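Local coordinates for protein 1-carboxybiuret hydrolase subunit AtzE (Pseudomonas sp., PDB 6C62) that hydrolyses 1-carboxybiuret to urea-1,3-dicarboxylate and ammonia, an amidase step in the bacterial breakdown of atrazine, at residues I35-C40 against S154-A159; V73-D78 against L118-F123; T128-H133 against G144-G149; G148-G153 against N172-V177; C182-L187 against G210-S215. All coordinates share one frame; numbering follows the deposited sequence.

Contact 1: I35-C40 against S154-A159; sequences INAFTC and SGAAIA
Ile35 meets the helix 152-159 through one methyl. Its CG2 lies 3.7 Å from Ala156 CB. CG1 lies beside the backbone N (chi1 -60°), which leaves CG2 anti to that N and turned to the helix. Ile35 is the last helical residue here, and Asn36 then takes a positive phi (57°) that ends the helix 17-35. Asn36 turns away from the contact. Its ND2 is held by the carbonyls of Tyr134 and Pro136. Ala37 points its methyl at the helix. Ala37 CB is 4.0 Å from Ala157 N and 4.2 Å from Ala156 CB, so it rests over the join between these two residues. Phe38 arrives from the flank. Its CE1 reaches Ala157 CB at 4.2 Å, with the methyl oblique to the ring. The contact has no hydrogen bond across it. It is small apolar packing, and the alanines let the chain come close, with 5.8 Å between Ala37 CA and Ala157 CA. Asp32 accepts the backbone N-H groups of Ala37 and Phe38, just past the helix end. From Phe38 the chain joins the large mixed sheet as strand 38-41, one of its two edge strands within this chain, where Thr39 and Cys40 form a classic beta bulge opposite Gly117. The helix 152-159 packs on the same sheet, with Ser154 touching strands 70-74, 113-118 and 208-213.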
# COMPACT_ATOMS: atom_id res chain seq x y z
N ILE A 35 6.66 -30.89 26.65
CA ILE A 35 6.92 -30.17 25.37
C ILE A 35 6.17 -28.83 25.38
O ILE A 35 6.70 -27.82 24.91
CB ILE A 35 6.52 -31.02 24.18
CG1 ILE A 35 7.32 -32.36 24.15
CG2 ILE A 35 6.70 -30.26 22.86
CD1 ILE A 35 8.80 -32.19 24.28
N ASN A 36 4.95 -28.82 25.91
CA ASN A 36 4.10 -27.64 25.99
C ASN A 36 3.86 -27.00 24.59
O ASN A 36 4.00 -25.82 24.41
CB ASN A 36 4.69 -26.61 26.97
CG ASN A 36 3.71 -25.50 27.31
OD1 ASN A 36 2.58 -25.78 27.62
ND2 ASN A 36 4.18 -24.24 27.33
N ALA A 37 3.53 -27.84 23.62
CA ALA A 37 3.17 -27.39 22.27
C ALA A 37 1.71 -27.00 22.19
O ALA A 37 1.40 -26.09 21.42
CB ALA A 37 3.47 -28.45 21.25
N PHE A 38 0.81 -27.61 22.95
CA PHE A 38 -0.62 -27.33 22.85
C PHE A 38 -1.14 -26.31 23.85
O PHE A 38 -0.81 -26.38 25.02
CB PHE A 38 -1.46 -28.60 23.00
CG PHE A 38 -1.54 -29.43 21.76
CD1 PHE A 38 -0.47 -30.22 21.38
CD2 PHE A 38 -2.68 -29.41 20.98
CE1 PHE A 38 -0.53 -31.01 20.23
CE2 PHE A 38 -2.77 -30.18 19.84
CZ PHE A 38 -1.67 -30.99 19.45
N THR A 39 -2.00 -25.39 23.45
CA THR A 39 -2.70 -24.52 24.37
C THR A 39 -4.15 -24.89 24.48
O THR A 39 -4.83 -24.34 25.39
CB THR A 39 -2.64 -23.03 23.96
OG1 THR A 39 -3.05 -22.83 22.58
CG2 THR A 39 -1.21 -22.52 24.11
N CYS A 40 -4.67 -25.70 23.56
CA CYS A 40 -6.03 -26.13 23.65
C CYS A 40 -6.25 -27.43 22.90
O CYS A 40 -5.67 -27.62 21.85
CB CYS A 40 -6.89 -24.98 23.25
SG CYS A 40 -7.67 -25.09 21.72
N SER A 154 3.95 -25.51 16.53
CA SER A 154 3.75 -26.16 15.24
C SER A 154 4.89 -27.01 14.89
O SER A 154 4.69 -28.12 14.38
CB SER A 154 3.47 -25.12 14.12
OG SER A 154 2.35 -24.29 14.53
N GLY A 155 6.11 -26.56 15.16
CA GLY A 155 7.29 -27.41 14.92
C GLY A 155 7.43 -28.53 15.96
O GLY A 155 7.73 -29.67 15.61
N ALA A 156 7.23 -28.20 17.22
CA ALA A 156 7.42 -29.19 18.31
C ALA A 156 6.41 -30.29 18.25
O ALA A 156 6.76 -31.43 18.48
CB ALA A 156 7.39 -28.53 19.67
N ALA A 157 5.16 -29.97 17.93
CA ALA A 157 4.15 -31.03 17.87
C ALA A 157 4.51 -32.09 16.85
O ALA A 157 4.21 -33.29 17.09
CB ALA A 157 2.75 -30.49 17.58
N ILE A 158 5.14 -31.69 15.75
CA ILE A 158 5.51 -32.66 14.72
C ILE A 158 6.76 -33.45 15.16
O ILE A 158 6.74 -34.67 15.09
CB ILE A 158 5.76 -32.02 13.36
CG1 ILE A 158 4.43 -31.35 12.91
CG2 ILE A 158 6.23 -33.04 12.36
CD1 ILE A 158 4.68 -30.38 11.89
N ALA A 159 7.76 -32.79 15.75
CA ALA A 159 8.98 -33.46 16.11
C ALA A 159 8.74 -34.41 17.31
O ALA A 159 9.41 -35.39 17.42
CB ALA A 159 10.06 -32.50 16.44

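Contact 2: V73-D78 against L118-F123; sequences VKNLFD and LNMDEF
Leu118 and Lys74 form a parallel beta bridge, held by two backbone bonds. Leu118 N gives its hydrogen to Val73 O at 2.8 Å. Asn75 N gives its own to Leu118 O at 2.9 Å. The chain then turns from Lys74 to Phe77 in a type I turn, closed by Phe77 N on Lys74 O.

The side chain of Asn75 is well supplied with partners. Its ND2 donates to a water at 3.0 Å, and that water donates to Asn119 OD1 at 2.7 Å. ND2 also bonds Thr39 OG1, while OD1 accepts from Gly87 N. Asn119 ND2 is taken by Gly135 O. Both ends of the two amides are therefore satisfied, and their rotation is fixed.

Met120 packs between Lys74, Asn75 and Leu76. Its CG stands between the backbone N and the carbonyl carbon (chi1 57°), and the chain bends at chi3 (-76°). Met120 CG and SD both lie close to Asn75 OD1, and SD is 3.8 Å from Leu76 CB. Lys74 crosses Met120 at about a right angle, with Lys74 CE 3.6 Å from Met120 CB. The lysine chain is fully extended, and its NZ bonds Ser150, Ser151 and Ser169. Lys74 belongs, by similarity, to the charge relay of the amidase family. The packing of Met120 on its carbon chain and the three hydroxyls on NZ probably hold the amine in a set place beside Ser150, consistent with that role.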
# COMPACT_ATOMS: atom_id res chain seq x y z
N VAL A 73 -3.18 -26.51 14.91
CA VAL A 73 -2.89 -25.17 14.30
C VAL A 73 -2.35 -24.17 15.32
O VAL A 73 -2.79 -24.15 16.48
CB VAL A 73 -4.16 -24.60 13.61
CG1 VAL A 73 -4.63 -25.61 12.55
CG2 VAL A 73 -5.28 -24.33 14.59
N LYS A 74 -1.42 -23.34 14.89
CA LYS A 74 -0.98 -22.21 15.70
C LYS A 74 -2.19 -21.42 16.19
O LYS A 74 -3.17 -21.23 15.44
CB LYS A 74 -0.08 -21.36 14.82
CG LYS A 74 0.66 -20.25 15.53
CD LYS A 74 1.56 -19.56 14.51
CE LYS A 74 2.47 -18.55 15.17
NZ LYS A 74 3.41 -18.01 14.16
N ASN A 75 -2.16 -21.00 17.46
CA ASN A 75 -3.36 -20.45 18.08
C ASN A 75 -3.71 -19.02 17.66
O ASN A 75 -4.59 -18.42 18.25
CB ASN A 75 -3.36 -20.69 19.59
CG ASN A 75 -2.41 -19.79 20.39
OD1 ASN A 75 -2.00 -18.73 19.94
ND2 ASN A 75 -2.04 -20.25 21.57
N LEU A 76 -3.06 -18.48 16.61
CA LEU A 76 -3.62 -17.34 15.88
C LEU A 76 -4.72 -17.74 14.81
O LEU A 76 -5.36 -16.85 14.23
CB LEU A 76 -2.52 -16.50 15.27
CG LEU A 76 -1.52 -17.12 14.28
CD1 LEU A 76 -2.20 -17.43 12.98
CD2 LEU A 76 -0.33 -16.19 14.00
N PHE A 77 -4.94 -19.04 14.58
CA PHE A 77 -5.97 -19.49 13.69
C PHE A 77 -7.28 -19.59 14.47
O PHE A 77 -7.31 -20.20 15.57
CB PHE A 77 -5.71 -20.85 13.02
CG PHE A 77 -4.67 -20.85 11.95
CD1 PHE A 77 -3.32 -20.90 12.25
CD2 PHE A 77 -5.03 -20.76 10.61
CE1 PHE A 77 -2.34 -20.91 11.23
CE2 PHE A 77 -4.10 -20.77 9.60
CZ PHE A 77 -2.72 -20.84 9.90
N ASP A 78 -8.33 -19.04 13.88
CA ASP A 78 -9.71 -19.14 14.45
C ASP A 78 -10.16 -20.59 14.35
O ASP A 78 -10.04 -21.21 13.27
CB ASP A 78 -10.73 -18.31 13.65
CG ASP A 78 -10.67 -16.78 13.94
OD1 ASP A 78 -9.95 -16.32 14.86
OD2 ASP A 78 -11.34 -16.02 13.18
N LEU A 118 -2.08 -24.47 19.12
CA LEU A 118 -0.67 -24.57 19.48
C LEU A 118 -0.04 -23.26 19.95
O LEU A 118 -0.33 -22.17 19.44
CB LEU A 118 0.15 -25.11 18.28
CG LEU A 118 -0.35 -26.42 17.73
CD1 LEU A 118 0.41 -26.72 16.47
CD2 LEU A 118 -0.19 -27.57 18.72
N ASN A 119 0.92 -23.41 20.87
CA ASN A 119 1.62 -22.29 21.50
C ASN A 119 2.44 -21.49 20.46
O ASN A 119 2.90 -22.04 19.45
CB ASN A 119 2.53 -22.82 22.62
CG ASN A 119 2.98 -21.76 23.62
OD1 ASN A 119 2.30 -20.76 23.86
ND2 ASN A 119 4.18 -22.02 24.25
N MET A 120 2.61 -20.19 20.74
CA MET A 120 3.30 -19.27 19.89
C MET A 120 3.84 -18.10 20.69
O MET A 120 3.37 -17.83 21.78
CB MET A 120 2.39 -18.79 18.75
CG MET A 120 1.08 -18.13 19.24
SD MET A 120 0.12 -17.31 17.94
CE MET A 120 0.98 -15.78 17.63
N ASP A 121 4.82 -17.39 20.15
CA ASP A 121 5.21 -16.11 20.76
C ASP A 121 4.03 -15.17 20.67
O ASP A 121 3.31 -15.16 19.65
CB ASP A 121 6.39 -15.44 20.08
CG ASP A 121 7.72 -16.15 20.38
OD1 ASP A 121 8.24 -16.11 21.55
OD2 ASP A 121 8.26 -16.77 19.44
N GLU A 122 3.84 -14.38 21.72
CA GLU A 122 2.67 -13.48 21.78
C GLU A 122 2.59 -12.57 20.58
O GLU A 122 3.52 -11.89 20.26
CB GLU A 122 2.69 -12.63 23.05
CG GLU A 122 1.58 -11.60 23.01
CD GLU A 122 1.54 -10.68 24.21
OE1 GLU A 122 2.20 -9.59 24.11
OE2 GLU A 122 0.79 -10.99 25.19
N PHE A 123 1.44 -12.58 19.92
CA PHE A 123 1.16 -11.74 18.78
C PHE A 123 2.11 -11.93 17.64
O PHE A 123 2.22 -11.07 16.77
CB PHE A 123 1.00 -10.24 19.21
CG PHE A 123 -0.23 -9.96 20.03
CD1 PHE A 123 -1.45 -10.50 19.73
CD2 PHE A 123 -0.17 -9.10 21.13
CE1 PHE A 123 -2.58 -10.18 20.50
CE2 PHE A 123 -1.27 -8.79 21.87
CZ PHE A 123 -2.49 -9.33 21.56
O HOH W 1 0.16 -19.27 23.35

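Contact 3: T128-H133 against G144-G149; sequences TTENTH and GRIAGG
Thr129 OG1 donates to Gly148 O in a short bond of 2.6 Å, at a place where two glycines let the two segments come into close contact. The bond lies in the carbonyl plane on a lone pair. Gly149 is fully extended, and a side chain there would run into Thr129 OG1 and Thr128 N. Gly148 has a positive phi (90°), where a CB would press on the carbonyl of the residue before. Thr128 CA and Gly148 CA come within 4.1 Å. The two glycines lead directly into Ser150, by similarity a charge-relay residue, so the contact packs the glycine-rich loop beside the active site.

Beside this polar join lies an apolar one. Ile146 carries CG1 between the backbone N and the carbonyl carbon (chi1 68°). Its CD1 meets Thr128 CG2 at 3.7 Å. Its CG2 lies 3.9 Å from Glu130 CD, so the carboxylate rests against a methyl. Glu130 OE1 accepts from Thr128 OG1 at 2.8 Å through its anti lone pair, and OE2 accepts from Gly380 N. An alanine in place of Glu130 would probably leave Thr128 OG1 and Gly380 N without this acceptor and uncover the CG2 methyl of Ile146. A water accepts from Ala147 N at 2.8 Å.

The segment 128-133 holds the short, weakly bonded strand 130-131, which pairs with strand 135-139. The segment 144-149 lies in the loop between strand 135-139 and helix 152-159. Ile146 and Ala147 also reach helix 176-182, through Leu181 and Cys182.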
# COMPACT_ATOMS: atom_id res chain seq x y z
N THR A 128 11.48 -17.52 19.13
CA THR A 128 11.87 -18.57 20.10
C THR A 128 10.75 -19.28 20.87
O THR A 128 11.02 -20.27 21.53
CB THR A 128 12.82 -17.96 21.11
OG1 THR A 128 12.12 -16.99 21.91
CG2 THR A 128 14.07 -17.30 20.38
N THR A 129 9.51 -18.80 20.78
CA THR A 129 8.36 -19.35 21.52
C THR A 129 8.69 -19.53 23.01
O THR A 129 8.52 -20.61 23.58
CB THR A 129 7.80 -20.65 20.89
OG1 THR A 129 7.74 -20.49 19.48
CG2 THR A 129 6.35 -20.93 21.43
N GLU A 130 9.25 -18.48 23.58
CA GLU A 130 9.45 -18.35 25.00
C GLU A 130 8.36 -17.43 25.52
O GLU A 130 8.56 -16.22 25.71
CB GLU A 130 10.86 -17.82 25.27
CG GLU A 130 11.94 -18.87 24.90
CD GLU A 130 13.37 -18.31 25.00
OE1 GLU A 130 13.82 -17.49 24.11
OE2 GLU A 130 14.03 -18.73 25.99
N ASN A 131 7.19 -17.98 25.71
CA ASN A 131 6.00 -17.22 26.01
C ASN A 131 5.89 -17.08 27.54
O ASN A 131 5.77 -18.11 28.30
CB ASN A 131 4.78 -17.94 25.41
CG ASN A 131 3.49 -17.09 25.52
OD1 ASN A 131 3.08 -16.67 26.65
ND2 ASN A 131 2.87 -16.81 24.37
N THR A 132 5.90 -15.85 28.03
CA THR A 132 5.81 -15.61 29.49
C THR A 132 4.45 -16.08 30.10
O THR A 132 4.42 -16.58 31.20
CB THR A 132 6.08 -14.12 29.83
OG1 THR A 132 7.37 -13.77 29.38
CG2 THR A 132 5.99 -13.79 31.34
N HIS A 133 3.35 -15.98 29.38
CA HIS A 133 2.05 -16.25 29.93
C HIS A 133 1.81 -17.78 29.93
O HIS A 133 1.33 -18.32 30.93
CB HIS A 133 0.93 -15.61 29.14
CG HIS A 133 1.18 -14.20 28.69
ND1 HIS A 133 1.47 -13.19 29.56
CD2 HIS A 133 1.14 -13.64 27.46
CE1 HIS A 133 1.62 -12.06 28.90
NE2 HIS A 133 1.41 -12.31 27.60
N GLY A 144 15.97 -28.82 27.02
CA GLY A 144 16.54 -27.58 27.56
C GLY A 144 16.75 -26.51 26.46
O GLY A 144 17.21 -25.40 26.73
N ARG A 145 16.40 -26.84 25.22
CA ARG A 145 16.62 -25.93 24.07
C ARG A 145 15.28 -25.43 23.49
O ARG A 145 14.24 -26.06 23.64
CB ARG A 145 17.46 -26.62 23.02
CG ARG A 145 18.88 -26.95 23.52
CD ARG A 145 19.61 -27.63 22.46
NE ARG A 145 20.99 -27.96 22.80
CZ ARG A 145 22.01 -27.09 22.80
NH1 ARG A 145 21.85 -25.79 22.55
NH2 ARG A 145 23.21 -27.53 23.08
N ILE A 146 15.34 -24.29 22.84
CA ILE A 146 14.13 -23.70 22.22
C ILE A 146 13.65 -24.53 21.02
O ILE A 146 14.44 -25.17 20.31
CB ILE A 146 14.36 -22.24 21.77
CG1 ILE A 146 15.34 -22.15 20.62
CG2 ILE A 146 14.77 -21.36 22.94
CD1 ILE A 146 15.40 -20.76 19.98
N ALA A 147 12.35 -24.48 20.79
CA ALA A 147 11.73 -25.02 19.60
C ALA A 147 11.82 -24.03 18.41
O ALA A 147 11.52 -24.39 17.31
CB ALA A 147 10.28 -25.31 19.88
N GLY A 148 12.19 -22.79 18.64
CA GLY A 148 12.16 -21.80 17.59
C GLY A 148 10.78 -21.18 17.66
O GLY A 148 10.00 -21.47 18.59
N GLY A 149 10.51 -20.29 16.72
CA GLY A 149 9.29 -19.51 16.77
C GLY A 149 9.18 -18.59 15.58
O GLY A 149 10.09 -18.56 14.72
O HOH W 2 10.93 -22.61 22.24

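Contact 4: G148-G153 against N172-V177; sequences GGSSGG and NGSIRV
Ser174 points its side chain at Ser150, and the two hydroxyls come tip to tip, with 3.0 Å between Ser174 OG and Ser150 OG. Ser174 OG is anti to its own carbonyl carbon (chi1 -76°), which brings it before Ser150 N. That N-H donates to Ser174 OG at 2.7 Å in an almost straight bond of 178°. Ser150 OG stands between its backbone N and carbonyl carbon (chi1 65°). It is hydrogen-bonded to Lys74 NZ. The peptide bond before Ser150 is cis. The geometry matches the Ser-cisSer-Lys catalytic triad of the amidase signature family. By similarity Ser174 forms the acyl-ester intermediate, and Ser150 and Lys74 make the charge relay.

Ser151 comes to the same residue at its carbonyl. Ser151 OG donates to Ser174 O at 2.8 Å, from above the carbonyl plane, and Ser151 N donates to the same oxygen at 3.2 Å, on a lone pair. Two donors thus grip Ser174 O. Ser151 OG is also bonded to Lys74 NZ and to Ser169 N, so this hydroxyl links Ser174 O, Lys74 and the Ser169 backbone.

Val177 lies to one side, in helix 176-182. Its CB packs on Gly149 O at 3.6 Å, and its CG1 reaches Gly148 CA at 4.1 Å. Gly149 O also takes a CA-H...O contact from Ser174 CA at 3.5 Å.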
# COMPACT_ATOMS: atom_id res chain seq x y z
N GLY A 148 12.19 -22.79 18.64
CA GLY A 148 12.16 -21.80 17.59
C GLY A 148 10.78 -21.18 17.66
O GLY A 148 10.00 -21.47 18.59
N GLY A 149 10.51 -20.29 16.72
CA GLY A 149 9.29 -19.51 16.77
C GLY A 149 9.18 -18.59 15.58
O GLY A 149 10.09 -18.56 14.72
N SER A 150 8.08 -17.83 15.50
CA SER A 150 7.00 -17.81 16.46
C SER A 150 6.07 -19.02 16.41
O SER A 150 5.30 -19.17 17.32
CB SER A 150 6.17 -16.52 16.31
OG SER A 150 5.52 -16.46 15.06
N SER A 151 6.18 -19.89 15.39
CA SER A 151 5.33 -21.10 15.32
C SER A 151 5.97 -22.32 16.05
O SER A 151 6.03 -23.40 15.52
CB SER A 151 5.01 -21.47 13.88
OG SER A 151 4.59 -20.38 13.08
N GLY A 152 6.45 -22.11 17.27
CA GLY A 152 7.18 -23.15 17.98
C GLY A 152 6.34 -24.39 18.33
O GLY A 152 6.83 -25.53 18.21
N GLY A 153 5.10 -24.18 18.74
CA GLY A 153 4.20 -25.31 18.95
C GLY A 153 4.00 -26.15 17.69
O GLY A 153 3.88 -27.35 17.77
N ASN A 172 8.58 -13.04 8.93
CA ASN A 172 10.01 -12.84 8.74
C ASN A 172 10.82 -14.11 9.03
O ASN A 172 12.05 -14.04 9.16
CB ASN A 172 10.45 -11.75 9.69
CG ASN A 172 9.80 -10.40 9.36
OD1 ASN A 172 9.92 -9.91 8.23
ND2 ASN A 172 9.10 -9.81 10.35
N GLY A 173 10.15 -15.25 9.14
CA GLY A 173 10.81 -16.52 9.42
C GLY A 173 10.07 -17.53 10.24
O GLY A 173 10.57 -18.63 10.43
N SER A 174 8.90 -17.24 10.70
CA SER A 174 8.28 -18.03 11.75
C SER A 174 7.74 -19.42 11.43
O SER A 174 7.25 -20.09 12.36
CB SER A 174 7.20 -17.17 12.44
OG SER A 174 7.89 -16.24 13.27
N ILE A 175 7.80 -19.86 10.18
CA ILE A 175 7.63 -21.27 9.82
C ILE A 175 8.99 -21.92 9.63
O ILE A 175 9.27 -23.03 10.15
CB ILE A 175 6.81 -21.43 8.52
CG1 ILE A 175 5.33 -21.22 8.81
CG2 ILE A 175 7.01 -22.82 7.88
CD1 ILE A 175 4.46 -21.06 7.56
N ARG A 176 9.82 -21.24 8.87
CA ARG A 176 11.16 -21.74 8.56
C ARG A 176 12.05 -21.91 9.79
O ARG A 176 12.80 -22.88 9.86
CB ARG A 176 11.79 -20.84 7.48
CG ARG A 176 11.04 -20.92 6.18
CD ARG A 176 11.44 -19.72 5.33
NE ARG A 176 10.88 -18.48 5.86
CZ ARG A 176 11.30 -17.26 5.51
NH1 ARG A 176 12.31 -17.12 4.69
NH2 ARG A 176 10.70 -16.15 5.99
N VAL A 177 11.99 -21.01 10.77
CA VAL A 177 12.82 -21.11 11.95
C VAL A 177 12.47 -22.38 12.81
O VAL A 177 13.39 -23.19 13.13
CB VAL A 177 12.80 -19.79 12.77
CG1 VAL A 177 13.50 -19.95 14.13
CG2 VAL A 177 13.47 -18.65 11.96

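Contact 5: C182-L187 against G210-S215; sequences CGVWGL and GPLADS
Trp185 and Ala213 face each other as an antiparallel hydrogen-bonded pair. They sit on strands 185-187 and 210-213, neighbours in the large mixed sheet of the amidase fold. The strand axes approach to 4.6 Å, and their N-to-C directions differ by 170°, close to antiparallel. Trp185 N donates to Ala213 O at 3.0 Å, and Ala213 N donates to Trp185 O at 2.9 Å. Leu187 N adds a bond to Pro211 O at 3.0 Å. Gly186 and Leu212 make the non-hydrogen-bonded pair between them. Gly210 lies so near Leu187 that a CB there would clash with Leu187 O.

Trp185 and Ala213 put their side chains on one face of the sheet. The indole has its CG anti to the carbonyl carbon (chi1 -69°), which lays one ring face against the backbone of Ser215. Ser215 C sits 3.6 Å above the ring plane, toward the rim. Ala213 O lies at the ring edge, in plane. Val216 and Leu219 of helix 216-226 also touch the indole, as does strand 411-416. An alanine in place of Trp185 would probably open a gap between this helix and the sheet and leave the Ser215 backbone without its cover.

Leu212 turns to the other face, beneath helix 152-159, where its CD2 meets Val184 CG2 at 4.3 Å. Leu187 CB lies 4.1 Å from Pro211 CD, the two side chains crossing at a slant. Just past the strand, Ser215 OG caps Gly218 N of helix 216-226. Asp214 OD1 bonds Thr3 OG1, and Ser215 OG donates to it at 2.9 Å from above the carboxylate plane.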
# COMPACT_ATOMS: atom_id res chain seq x y z
N CYS A 182 13.50 -27.61 15.02
CA CYS A 182 12.86 -28.88 15.41
C CYS A 182 13.18 -30.06 14.48
O CYS A 182 12.80 -31.21 14.77
CB CYS A 182 11.36 -28.70 15.54
SG CYS A 182 10.90 -27.75 16.99
N GLY A 183 13.82 -29.81 13.35
CA GLY A 183 14.08 -30.86 12.43
C GLY A 183 12.84 -31.41 11.75
O GLY A 183 12.70 -32.63 11.62
N VAL A 184 11.97 -30.53 11.24
CA VAL A 184 10.82 -30.98 10.51
C VAL A 184 10.70 -30.15 9.23
O VAL A 184 11.50 -29.24 8.99
CB VAL A 184 9.53 -30.87 11.35
CG1 VAL A 184 9.63 -31.68 12.65
CG2 VAL A 184 9.20 -29.40 11.68
N TRP A 185 9.73 -30.51 8.39
CA TRP A 185 9.55 -29.89 7.10
C TRP A 185 8.64 -28.65 7.26
O TRP A 185 7.70 -28.67 8.04
CB TRP A 185 8.90 -30.84 6.08
CG TRP A 185 9.78 -31.94 5.66
CD1 TRP A 185 9.97 -33.16 6.30
CD2 TRP A 185 10.63 -31.96 4.52
NE1 TRP A 185 10.89 -33.92 5.59
CE2 TRP A 185 11.30 -33.21 4.50
CE3 TRP A 185 10.92 -31.02 3.53
CZ2 TRP A 185 12.23 -33.53 3.52
CZ3 TRP A 185 11.84 -31.36 2.57
CH2 TRP A 185 12.47 -32.60 2.56
N GLY A 186 8.92 -27.59 6.51
CA GLY A 186 8.04 -26.43 6.47
C GLY A 186 7.95 -25.87 5.06
O GLY A 186 8.91 -25.99 4.25
N LEU A 187 6.80 -25.25 4.78
CA LEU A 187 6.57 -24.59 3.55
C LEU A 187 5.98 -23.22 3.83
O LEU A 187 4.90 -23.11 4.46
CB LEU A 187 5.57 -25.39 2.68
CG LEU A 187 4.99 -24.68 1.43
CD1 LEU A 187 6.07 -24.40 0.42
CD2 LEU A 187 3.86 -25.51 0.81
N GLY A 210 1.12 -21.21 6.31
CA GLY A 210 1.56 -22.45 5.66
C GLY A 210 1.74 -23.63 6.59
O GLY A 210 1.64 -23.50 7.83
N PRO A 211 1.95 -24.81 6.01
CA PRO A 211 2.05 -26.05 6.76
C PRO A 211 3.48 -26.37 7.19
O PRO A 211 4.47 -25.91 6.57
CB PRO A 211 1.57 -27.07 5.77
CG PRO A 211 2.05 -26.50 4.41
CD PRO A 211 1.98 -25.03 4.55
N LEU A 212 3.56 -27.11 8.28
CA LEU A 212 4.75 -27.86 8.66
C LEU A 212 4.33 -29.33 8.70
O LEU A 212 3.15 -29.62 8.91
CB LEU A 212 5.27 -27.46 10.04
CG LEU A 212 5.83 -26.06 10.21
CD1 LEU A 212 4.69 -25.07 10.36
CD2 LEU A 212 6.75 -25.92 11.42
N ALA A 213 5.28 -30.23 8.47
CA ALA A 213 4.92 -31.63 8.32
C ALA A 213 6.05 -32.58 8.57
O ALA A 213 7.22 -32.21 8.66
CB ALA A 213 4.29 -31.89 6.92
N ASP A 214 5.67 -33.85 8.70
CA ASP A 214 6.60 -34.94 8.96
C ASP A 214 7.31 -35.47 7.71
O ASP A 214 8.14 -36.39 7.80
CB ASP A 214 5.87 -36.06 9.67
CG ASP A 214 4.86 -36.79 8.77
OD1 ASP A 214 4.57 -36.40 7.58
OD2 ASP A 214 4.31 -37.76 9.29
N SER A 215 6.98 -34.91 6.56
CA SER A 215 7.52 -35.38 5.29
C SER A 215 7.21 -34.34 4.24
O SER A 215 6.29 -33.52 4.41
CB SER A 215 6.88 -36.70 4.86
OG SER A 215 5.48 -36.52 4.78

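How the contacts relate
All five contacts are buried, but their chemistry differs. Contact 4 lies nearest the chain centre and is polar, built on serine hydroxyls and backbone groups. Contact 2 supplies Lys74 to it, through bonds from NZ to Ser150 and Ser151. Contact 3 shares Gly148 and Gly149 with contact 4 and lies farther from the centre. Asp121 and Glu122 of contact 2 bond Thr129 and His133 of contact 3. Contacts 1 and 4 both use helix 152-159, yet contact 1 is purely apolar. Contacts 1, 2 and 5 reach the same large sheet. Contact 5 is regular strand pairing, and Ile175 of contact 4 packs against it.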